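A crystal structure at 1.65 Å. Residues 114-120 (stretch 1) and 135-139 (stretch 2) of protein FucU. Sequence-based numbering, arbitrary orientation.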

# COMPACT_ATOMS: atom_id res chain seq x y z
N ALA G 114 -22.89 25.17 2.16
CA ALA G 114 -21.95 25.71 1.17
C ALA G 114 -20.52 25.72 1.74
O ALA G 114 -19.54 25.48 1.02
CB ALA G 114 -22.37 27.12 0.76
N PHE G 115 -20.40 26.04 3.02
CA PHE G 115 -19.10 26.00 3.69
C PHE G 115 -18.53 24.58 3.63
O PHE G 115 -17.36 24.40 3.28
CB PHE G 115 -19.20 26.48 5.14
CG PHE G 115 -17.88 26.65 5.81
CD1 PHE G 115 -17.30 27.92 5.93
CD2 PHE G 115 -17.20 25.55 6.34
CE1 PHE G 115 -16.05 28.09 6.55
CE2 PHE G 115 -15.98 25.70 6.96
CZ PHE G 115 -15.38 26.97 7.07
N TYR G 116 -19.35 23.57 3.94
CA TYR G 116 -18.85 22.19 3.88
C TYR G 116 -18.37 21.85 2.47
O TYR G 116 -17.33 21.21 2.32
CB TYR G 116 -19.92 21.19 4.30
CG TYR G 116 -20.28 21.20 5.77
CD1 TYR G 116 -19.29 21.19 6.76
CD2 TYR G 116 -21.61 21.13 6.16
CE1 TYR G 116 -19.65 21.15 8.10
CE2 TYR G 116 -21.97 21.09 7.50
CZ TYR G 116 -20.99 21.11 8.46
OH TYR G 116 -21.35 21.06 9.79
N GLU G 117 -19.12 22.29 1.46
CA GLU G 117 -18.78 21.99 0.06
C GLU G 117 -17.46 22.61 -0.32
O GLU G 117 -16.63 21.95 -0.97
CB GLU G 117 -19.91 22.44 -0.90
CG GLU G 117 -21.15 21.56 -0.81
CD GLU G 117 -20.79 20.08 -0.89
OE1 GLU G 117 -20.26 19.64 -1.93
OE2 GLU G 117 -21.00 19.36 0.10
N GLN G 118 -17.22 23.84 0.11
CA GLN G 118 -15.94 24.50 -0.17
C GLN G 118 -14.79 23.82 0.59
O GLN G 118 -13.69 23.69 0.04
CB GLN G 118 -16.00 25.99 0.18
CG GLN G 118 -14.74 26.80 -0.24
CD GLN G 118 -14.39 26.64 -1.73
OE1 GLN G 118 -15.27 26.53 -2.58
NE2 GLN G 118 -13.09 26.65 -2.04
N ALA G 119 -15.05 23.41 1.83
CA ALA G 119 -14.02 22.77 2.67
C ALA G 119 -13.57 21.44 2.11
O ALA G 119 -12.43 21.03 2.33
CB ALA G 119 -14.51 22.62 4.12
N LYS G 120 -14.45 20.76 1.38
CA LYS G 120 -14.09 19.50 0.75
C LYS G 120 -13.03 19.68 -0.34
O LYS G 120 -12.41 18.70 -0.80
CB LYS G 120 -15.32 18.85 0.15
CG LYS G 120 -16.22 18.16 1.15
CD LYS G 120 -17.49 17.65 0.45
CE LYS G 120 -18.55 17.30 1.47
NZ LYS G 120 -19.78 16.86 0.75
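Stretch 2 135-139: ANLIL

Ala-135 and Asn-136 form a loop, of which Asn-136 is already extended, leading into a β-strand at Leu-137, which runs through Leu-139 and onward in the chain. The strand packs on the helix that includes residues 114-119, running in broadly the same direction: the axes cross at 39° and approach to 10.1 Å. The nearest CA atoms across the stretches are those of Ala-119 and Ile-138, 7.3 Å apart.

The contact is largely apolar, and no hydrogen bond spans the two stretches. At its centre, Phe-115, with chi1 in the t well, and Ile-138 both direct their CA-to-CB bonds toward the opposing stretch. Ile-138 CD1 lies over one face of the Phe-115 ring, 4.0 Å from the centroid and 20° off the ring normal, a CH-pi arrangement, while Ile-138 CG1 packs 3.5 Å from Phe-115 CZ.

Further close approaches flank this pair. Asn-136 CB meets Phe-115 CZ at 3.5 Å, and the backbone N of Leu-137 lies at the ring edge, 4.3 Å from Phe-115 CZ. One helical turn along, Ile-138 CD1 packs 3.8 Å from Gln-118 CG and lies 4.3 Å from Ala-119 N. In keeping with strand alternation, the CA-to-CB bond of Leu-137 points away from the helix.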

# COMPACT_ATOMS: atom_id res chain seq x y z
N ALA G 135 -16.39 28.37 14.67
CA ALA G 135 -14.99 28.83 14.72
C ALA G 135 -14.16 28.26 13.57
O ALA G 135 -12.92 28.37 13.56
CB ALA G 135 -14.37 28.47 16.06
N ASN G 136 -14.83 27.67 12.59
CA ASN G 136 -14.15 27.20 11.37
C ASN G 136 -13.64 28.35 10.56
O ASN G 136 -14.30 29.38 10.49
CB ASN G 136 -15.11 26.39 10.51
CG ASN G 136 -15.81 25.34 11.31
OD1 ASN G 136 -17.04 25.33 11.45
ND2 ASN G 136 -15.05 24.44 11.85
N LEU G 137 -12.47 28.19 9.94
CA LEU G 137 -11.94 29.26 9.12
C LEU G 137 -11.18 28.69 7.95
O LEU G 137 -10.24 27.92 8.14
CB LEU G 137 -11.05 30.19 9.96
CG LEU G 137 -10.59 31.52 9.36
CD1 LEU G 137 -11.74 32.51 9.21
CD2 LEU G 137 -9.47 32.13 10.21
N ILE G 138 -11.63 29.04 6.74
CA ILE G 138 -10.88 28.70 5.50
C ILE G 138 -9.91 29.82 5.19
O ILE G 138 -10.29 30.99 5.21
CB ILE G 138 -11.81 28.48 4.29
CG1 ILE G 138 -12.97 27.52 4.66
CG2 ILE G 138 -11.00 27.94 3.07
CD1 ILE G 138 -13.98 27.21 3.50
N LEU G 139 -8.65 29.47 4.89
CA LEU G 139 -7.62 30.46 4.54
C LEU G 139 -7.10 30.15 3.15
O LEU G 139 -6.85 28.97 2.85
CB LEU G 139 -6.44 30.37 5.50
CG LEU G 139 -6.71 30.70 6.97
CD1 LEU G 139 -5.40 30.63 7.72
CD2 LEU G 139 -7.30 32.11 7.07